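PDB 5CWF: designed helical repeat protein from Synthetic construct, which has no known natural function, being a de novo designed helical repeat protein that probably serves to test how far such repeat architectures can be built from scratch. Local coordinates for residues E49-L63 with A96-L108. Residues are numbered along the deposited sequence; the frame is centred on the assembly and turned at random.
Sequences EMAKVMLALAKAVLL and AKVMLALAKAVLL
The segments 49-63 and 96-108, parts of helices 48-67 and 93-111, run nearly parallel, their axes 22° apart and 8.2 Å from each other at the closest point, with the backbones drawing together toward Ala60 and Leu107. No hydrogen bond passes between them; they meet through apolar side chains. Val53 is a knob in a hole made by Ala96, Met99, Leu100 and Ala103. With CG1 anti to the backbone N (chi1 177°), its two methyls share that hole: CG2 lies 3.9 Å from CB of Leu100, while CG1 leans on CB of Met99 and CB of Ala103. Cutting Val53 back to alanine removes both methyls, and would probably open a gap among Met99, Leu100 and Ala103. Midway, Ala56 CB meets Ala103 CB at 3.8 Å, and CD2 of Leu57 presses on the same Ala103 CB at a tight 3.5 Å. This is the side-by-side packing of helices in an alpha-helical repeat protein: helix 70-89 packs against Leu57 and Met99, and helices 3-21 and 138-156 extend the row. Farther along, Leu107 returns the knob, entering between Ala56, Lys59, Ala60 and Leu63; its CD1 touches Leu63 CD1 at 3.6 Å, and Ala60 CB sits 3.6 Å from Leu107 CA. At the other end, CD2 of Leu100 lies beside Lys52 NZ and Glu49 OE2, which form a salt bridge in the conformers described here; each of the two side chains has a second conformer, so the pairing is less certain.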
ATOM      1  N   GLU A  49      10.922   8.740  -8.144  0.55 47.65           N
ATOM      2  CA  GLU A  49      10.773   7.747  -7.105  0.55 42.06           C
ATOM      3  C   GLU A  49       9.302   7.742  -6.658  0.55 39.32           C
ATOM      4  O   GLU A  49       8.721   6.686  -6.429  0.55 37.22           O
ATOM      5  CB  GLU A  49      11.694   8.056  -5.934  0.55 40.85           C
ATOM      6  CG  GLU A  49      12.065   6.861  -5.109  0.55 38.81           C
ATOM      7  CD  GLU A  49      12.841   5.828  -5.913  0.55 39.88           C
ATOM      8  OE1 GLU A  49      13.312   6.146  -7.027  0.55 47.41           O
ATOM      9  OE2 GLU A  49      12.991   4.699  -5.429  0.55 34.90           O
ATOM     10  N   MET A  50       8.710   8.929  -6.535  1.00 38.90           N
ATOM     11  CA  MET A  50       7.292   9.050  -6.200  1.00 40.47           C
ATOM     12  C   MET A  50       6.436   8.320  -7.231  1.00 37.81           C
ATOM     13  O   MET A  50       5.558   7.513  -6.886  1.00 34.58           O
ATOM     14  CB  MET A  50       6.883  10.522  -6.125  1.00 43.44           C
ATOM     15  CG  MET A  50       5.448  10.739  -5.706  1.00 46.00           C
ATOM     16  SD  MET A  50       5.221  10.146  -4.032  1.00 50.73           S
ATOM     17  CE  MET A  50       5.569  11.647  -3.120  1.00 57.61           C
ATOM     18  N   ALA A  51       6.725   8.575  -8.504  1.00 37.49           N
ATOM     19  CA  ALA A  51       5.960   7.976  -9.589  1.00 38.48           C
ATOM     20  C   ALA A  51       6.053   6.453  -9.509  1.00 36.28           C
ATOM     21  O   ALA A  51       5.064   5.745  -9.752  1.00 35.96           O
ATOM     22  CB  ALA A  51       6.457   8.481 -10.934  1.00 39.42           C
ATOM     23  N   LYS A  52       7.234   5.953  -9.153  0.66 35.07           N
ATOM     24  CA  LYS A  52       7.455   4.509  -9.036  0.66 34.92           C
ATOM     25  C   LYS A  52       6.544   3.887  -7.985  0.66 32.39           C
ATOM     26  O   LYS A  52       5.887   2.883  -8.236  0.66 30.69           O
ATOM     27  CB  LYS A  52       8.911   4.210  -8.667  0.66 39.51           C
ATOM     28  CG  LYS A  52       9.916   4.451  -9.768  0.66 43.18           C
ATOM     29  CD  LYS A  52      11.344   4.486  -9.226  0.66 50.13           C
ATOM     30  CE  LYS A  52      11.698   3.258  -8.384  0.66 53.51           C
ATOM     31  NZ  LYS A  52      13.032   3.412  -7.720  0.66 58.28           N
ATOM     32  N   VAL A  53       6.533   4.480  -6.797  1.00 31.47           N
ATOM     33  CA  VAL A  53       5.692   4.000  -5.712  1.00 31.19           C
ATOM     34  C   VAL A  53       4.221   4.069  -6.108  1.00 29.25           C
ATOM     35  O   VAL A  53       3.470   3.114  -5.889  1.00 26.77           O
ATOM     36  CB  VAL A  53       5.926   4.814  -4.413  1.00 33.70           C
ATOM     37  CG1 VAL A  53       4.989   4.366  -3.284  1.00 31.51           C
ATOM     38  CG2 VAL A  53       7.375   4.716  -3.988  1.00 37.28           C
ATOM     39  N   MET A  54       3.811   5.182  -6.721  1.00 27.40           N
ATOM     40  CA  MET A  54       2.407   5.351  -7.062  1.00 29.29           C
ATOM     41  C   MET A  54       1.953   4.315  -8.088  1.00 27.50           C
ATOM     42  O   MET A  54       0.827   3.822  -8.005  1.00 28.43           O
ATOM     43  CB  MET A  54       2.130   6.747  -7.614  1.00 34.83           C
ATOM     44  CG  MET A  54       2.320   7.893  -6.635  1.00 37.68           C
ATOM     45  SD  MET A  54       1.441   7.688  -5.078  1.00 32.60           S
ATOM     46  CE  MET A  54       2.789   7.210  -4.001  1.00 38.03           C
ATOM     47  N   LEU A  55       2.814   3.973  -9.045  1.00 31.05           N
ATOM     48  CA  LEU A  55       2.439   2.963 -10.041  1.00 31.89           C
ATOM     49  C   LEU A  55       2.251   1.609  -9.403  1.00 29.78           C
ATOM     50  O   LEU A  55       1.278   0.894  -9.697  1.00 30.72           O
ATOM     51  CB  LEU A  55       3.478   2.897 -11.156  1.00 33.46           C
ATOM     52  CG  LEU A  55       3.182   1.938 -12.316  1.00 35.98           C
ATOM     53  CD1 LEU A  55       1.891   2.336 -13.029  1.00 38.15           C
ATOM     54  CD2 LEU A  55       4.350   1.911 -13.307  1.00 40.36           C
ATOM     55  N   ALA A  56       3.170   1.244  -8.518  1.00 29.63           N
ATOM     56  CA  ALA A  56       3.060  -0.039  -7.838  1.00 27.54           C
ATOM     57  C   ALA A  56       1.758  -0.090  -7.029  1.00 23.55           C
ATOM     58  O   ALA A  56       1.045  -1.089  -7.061  1.00 26.10           O
ATOM     59  CB  ALA A  56       4.276  -0.277  -6.933  1.00 29.72           C
ATOM     60  N   LEU A  57       1.435   0.983  -6.318  1.00 24.89           N
ATOM     61  CA  LEU A  57       0.206   1.009  -5.504  1.00 24.18           C
ATOM     62  C   LEU A  57      -1.068   0.908  -6.337  1.00 24.83           C
ATOM     63  O   LEU A  57      -1.982   0.146  -5.997  1.00 23.68           O
ATOM     64  CB  LEU A  57       0.145   2.291  -4.672  1.00 25.00           C
ATOM     65  CG  LEU A  57       1.181   2.393  -3.539  1.00 26.48           C
ATOM     66  CD1 LEU A  57       1.029   3.700  -2.775  1.00 30.30           C
ATOM     67  CD2 LEU A  57       1.025   1.191  -2.585  1.00 28.88           C
ATOM     68  N   ALA A  58      -1.108   1.657  -7.430  1.00 25.51           N
ATOM     69  CA  ALA A  58      -2.244   1.637  -8.331  1.00 30.97           C
ATOM     70  C   ALA A  58      -2.465   0.227  -8.861  1.00 28.26           C
ATOM     71  O   ALA A  58      -3.586  -0.272  -8.851  1.00 29.28           O
ATOM     72  CB  ALA A  58      -2.020   2.621  -9.474  1.00 34.81           C
ATOM     73  N   LYS A  59      -1.398  -0.437  -9.292  1.00 25.41           N
ATOM     74  CA  LYS A  59      -1.527  -1.829  -9.761  1.00 24.37           C
ATOM     75  C   LYS A  59      -1.970  -2.772  -8.668  1.00 23.39           C
ATOM     76  O   LYS A  59      -2.704  -3.733  -8.935  1.00 26.50           O
ATOM     77  CB  LYS A  59      -0.217  -2.351 -10.326  1.00 25.42           C
ATOM     78  CG  LYS A  59       0.214  -1.734 -11.630  1.00 30.13           C
ATOM     79  CD  LYS A  59       1.620  -2.199 -11.937  1.00 35.92           C
ATOM     80  CE  LYS A  59       2.115  -1.746 -13.285  1.00 42.27           C
ATOM     81  NZ  LYS A  59       3.536  -2.181 -13.435  1.00 51.62           N
ATOM     82  N   ALA A  60      -1.529  -2.523  -7.435  1.00 26.48           N
ATOM     83  CA  ALA A  60      -1.870  -3.426  -6.334  1.00 27.88           C
ATOM     84  C   ALA A  60      -3.359  -3.358  -6.031  1.00 27.67           C
ATOM     85  O   ALA A  60      -4.007  -4.384  -5.809  1.00 24.68           O
ATOM     86  CB  ALA A  60      -1.085  -3.097  -5.108  1.00 24.78           C
ATOM     87  N   VAL A  61      -3.902  -2.152  -6.040  1.00 24.26           N
ATOM     88  CA  VAL A  61      -5.320  -1.972  -5.764  1.00 22.33           C
ATOM     89  C   VAL A  61      -6.151  -2.645  -6.855  1.00 25.47           C
ATOM     90  O   VAL A  61      -7.124  -3.345  -6.575  1.00 26.35           O
ATOM     91  CB  VAL A  61      -5.675  -0.458  -5.671  1.00 26.50           C
ATOM     92  CG1 VAL A  61      -7.192  -0.221  -5.528  1.00 24.68           C
ATOM     93  CG2 VAL A  61      -4.965   0.146  -4.498  1.00 28.65           C
ATOM     94  N   LEU A  62      -5.725  -2.463  -8.097  1.00 25.65           N
ATOM     95  CA  LEU A  62      -6.426  -3.000  -9.256  1.00 29.21           C
ATOM     96  C   LEU A  62      -6.441  -4.528  -9.226  1.00 30.29           C
ATOM     97  O   LEU A  62      -7.477  -5.151  -9.467  1.00 28.28           O
ATOM     98  CB  LEU A  62      -5.768  -2.491 -10.540  1.00 31.99           C
ATOM     99  CG  LEU A  62      -6.516  -2.772 -11.836  1.00 36.14           C
ATOM    100  CD1 LEU A  62      -7.781  -1.904 -11.876  1.00 36.41           C
ATOM    101  CD2 LEU A  62      -5.625  -2.527 -13.044  1.00 35.06           C
ATOM    102  N   LEU A  63      -5.293  -5.130  -8.903  1.00 27.40           N
ATOM    103  CA  LEU A  63      -5.214  -6.581  -8.833  1.00 27.56           C
ATOM    104  C   LEU A  63      -5.995  -7.152  -7.662  1.00 25.66           C
ATOM    105  O   LEU A  63      -6.605  -8.225  -7.787  1.00 30.76           O
ATOM    106  CB  LEU A  63      -3.761  -7.055  -8.728  1.00 31.65           C
ATOM    107  CG  LEU A  63      -2.917  -6.953  -9.983  1.00 44.36           C
ATOM    108  CD1 LEU A  63      -1.492  -7.349  -9.647  1.00 45.78           C
ATOM    109  CD2 LEU A  63      -3.478  -7.805 -11.109  1.00 50.38           C
ATOM    110  N   ALA A  96      10.712   7.177   0.973  1.00 30.24           N
ATOM    111  CA  ALA A  96      10.330   6.600  -0.313  1.00 30.86           C
ATOM    112  C   ALA A  96      10.789   5.154  -0.400  1.00 29.13           C
ATOM    113  O   ALA A  96      10.086   4.322  -0.949  1.00 28.25           O
ATOM    114  CB  ALA A  96      10.896   7.400  -1.477  1.00 34.59           C
ATOM    115  N   LYS A  97      11.950   4.842   0.165  1.00 28.89           N
ATOM    116  CA  LYS A  97      12.427   3.461   0.145  1.00 28.58           C
ATOM    117  C   LYS A  97      11.507   2.542   0.935  1.00 27.48           C
ATOM    118  O   LYS A  97      11.233   1.429   0.508  1.00 27.15           O
ATOM    119  CB  LYS A  97      13.853   3.366   0.680  1.00 29.59           C
ATOM    120  CG  LYS A  97      14.885   3.908  -0.313  1.00 34.45           C
ATOM    121  CD  LYS A  97      16.317   3.584   0.073  1.00 44.35           C
ATOM    122  CE  LYS A  97      16.723   4.175   1.396  1.00 54.08           C
ATOM    123  NZ  LYS A  97      18.195   4.505   1.397  1.00 56.92           N
ATOM    124  N   VAL A  98      11.059   3.000   2.097  1.00 28.20           N
ATOM    125  CA  VAL A  98      10.135   2.213   2.898  1.00 26.11           C
ATOM    126  C   VAL A  98       8.862   1.949   2.111  1.00 25.76           C
ATOM    127  O   VAL A  98       8.383   0.829   2.016  1.00 27.42           O
ATOM    128  CB  VAL A  98       9.769   2.935   4.213  1.00 25.83           C
ATOM    129  CG1 VAL A  98       8.615   2.236   4.937  1.00 25.30           C
ATOM    130  CG2 VAL A  98      10.991   3.088   5.118  1.00 27.89           C
ATOM    131  N   MET A  99       8.321   3.015   1.536  1.00 26.18           N
ATOM    132  CA  MET A  99       7.045   2.921   0.880  1.00 27.24           C
ATOM    133  C   MET A  99       7.152   2.134  -0.420  1.00 29.04           C
ATOM    134  O   MET A  99       6.196   1.457  -0.799  1.00 27.66           O
ATOM    135  CB  MET A  99       6.474   4.320   0.626  1.00 30.69           C
ATOM    136  CG  MET A  99       6.193   5.094   1.923  1.00 30.71           C
ATOM    137  SD  MET A  99       5.378   4.160   3.219  1.00 28.62           S
ATOM    138  CE  MET A  99       5.770   5.218   4.617  1.00 36.07           C
ATOM    139  N   LEU A 100       8.300   2.191  -1.096  1.00 26.80           N
ATOM    140  CA  LEU A 100       8.431   1.388  -2.318  1.00 27.15           C
ATOM    141  C   LEU A 100       8.420  -0.102  -1.958  1.00 26.58           C
ATOM    142  O   LEU A 100       7.790  -0.906  -2.630  1.00 26.46           O
ATOM    143  CB  LEU A 100       9.693   1.756  -3.089  1.00 28.17           C
ATOM    144  CG  LEU A 100       9.880   0.989  -4.408  1.00 32.30           C
ATOM    145  CD1 LEU A 100       8.703   1.257  -5.328  1.00 32.88           C
ATOM    146  CD2 LEU A 100      11.189   1.340  -5.102  1.00 37.24           C
ATOM    147  N   ALA A 101       9.104  -0.453  -0.880  1.00 28.33           N
ATOM    148  CA  ALA A 101       9.126  -1.842  -0.421  1.00 28.37           C
ATOM    149  C   ALA A 101       7.723  -2.303  -0.044  1.00 27.58           C
ATOM    150  O   ALA A 101       7.312  -3.410  -0.398  1.00 25.27           O
ATOM    151  CB  ALA A 101      10.081  -1.998   0.765  1.00 29.42           C
ATOM    152  N   LEU A 102       6.954  -1.458   0.642  1.00 26.42           N
ATOM    153  CA  LEU A 102       5.610  -1.841   1.023  1.00 24.68           C
ATOM    154  C   LEU A 102       4.693  -1.935  -0.193  1.00 24.68           C
ATOM    155  O   LEU A 102       3.905  -2.855  -0.285  1.00 23.98           O
ATOM    156  CB  LEU A 102       5.029  -0.856   2.037  1.00 24.32           C
ATOM    157  CG  LEU A 102       5.755  -0.830   3.383  1.00 25.48           C
ATOM    158  CD1 LEU A 102       5.113   0.214   4.291  1.00 23.51           C
ATOM    159  CD2 LEU A 102       5.744  -2.183   4.061  1.00 26.68           C
ATOM    160  N   ALA A 103       4.835  -1.001  -1.134  1.00 26.52           N
ATOM    161  CA  ALA A 103       4.026  -1.026  -2.353  1.00 27.22           C
ATOM    162  C   ALA A 103       4.305  -2.291  -3.161  1.00 26.47           C
ATOM    163  O   ALA A 103       3.388  -2.933  -3.664  1.00 26.55           O
ATOM    164  CB  ALA A 103       4.301   0.217  -3.201  1.00 28.93           C
ATOM    165  N   LYS A 104       5.573  -2.673  -3.244  1.00 25.66           N
ATOM    166  CA  LYS A 104       5.926  -3.907  -3.927  1.00 26.11           C
ATOM    167  C   LYS A 104       5.342  -5.127  -3.227  1.00 25.50           C
ATOM    168  O   LYS A 104       4.922  -6.078  -3.885  1.00 25.84           O
ATOM    169  CB  LYS A 104       7.447  -4.053  -4.024  1.00 26.44           C
ATOM    170  CG  LYS A 104       8.094  -3.140  -5.067  1.00 30.54           C
ATOM    171  CD  LYS A 104       9.614  -3.212  -4.968  1.00 39.28           C
ATOM    172  CE  LYS A 104      10.310  -2.352  -6.014  1.00 48.01           C
ATOM    173  NZ  LYS A 104      11.797  -2.380  -5.853  1.00 50.42           N
ATOM    174  N   ALA A 105       5.299  -5.090  -1.894  1.00 25.71           N
ATOM    175  CA  ALA A 105       4.765  -6.218  -1.123  1.00 24.42           C
ATOM    176  C   ALA A 105       3.244  -6.390  -1.281  1.00 23.92           C
ATOM    177  O   ALA A 105       2.760  -7.513  -1.420  1.00 25.30           O
ATOM    178  CB  ALA A 105       5.113  -6.042   0.355  1.00 25.46           C
ATOM    179  N   VAL A 106       2.499  -5.295  -1.229  1.00 26.69           N
ATOM    180  CA  VAL A 106       1.054  -5.398  -1.391  1.00 26.96           C
ATOM    181  C   VAL A 106       0.743  -5.781  -2.840  1.00 27.25           C
ATOM    182  O   VAL A 106      -0.194  -6.508  -3.087  1.00 27.06           O
ATOM    183  CB  VAL A 106       0.289  -4.099  -0.954  1.00 29.51           C
ATOM    184  CG1 VAL A 106       0.476  -3.852   0.548  1.00 31.21           C
ATOM    185  CG2 VAL A 106       0.699  -2.892  -1.762  1.00 29.12           C
ATOM    186  N   LEU A 107       1.554  -5.344  -3.795  1.00 27.58           N
ATOM    187  CA  LEU A 107       1.335  -5.743  -5.190  1.00 31.12           C
ATOM    188  C   LEU A 107       1.527  -7.248  -5.381  1.00 32.29           C
ATOM    189  O   LEU A 107       0.684  -7.934  -5.961  1.00 31.98           O
ATOM    190  CB  LEU A 107       2.299  -4.988  -6.111  1.00 32.27           C
ATOM    191  CG  LEU A 107       2.290  -5.318  -7.607  1.00 28.42           C
ATOM    192  CD1 LEU A 107       0.926  -5.161  -8.219  1.00 27.28           C
ATOM    193  CD2 LEU A 107       3.309  -4.424  -8.337  1.00 35.48           C
ATOM    194  N   LEU A 108       2.614  -7.766  -4.835  1.00 30.14           N
ATOM    195  CA  LEU A 108       2.891  -9.187  -4.953  1.00 29.35           C
ATOM    196  C   LEU A 108       1.818  -9.997  -4.215  1.00 29.16           C
ATOM    197  O   LEU A 108       1.343 -11.017  -4.724  1.00 29.60           O
ATOM    198  CB  LEU A 108       4.290  -9.491  -4.416  1.00 31.78           C
ATOM    199  CG  LEU A 108       4.813 -10.909  -4.615  1.00 39.55           C
ATOM    200  CD1 LEU A 108       4.788 -11.276  -6.080  1.00 45.16           C
ATOM    201  CD2 LEU A 108       6.221 -11.010  -4.068  1.00 41.14           C
TER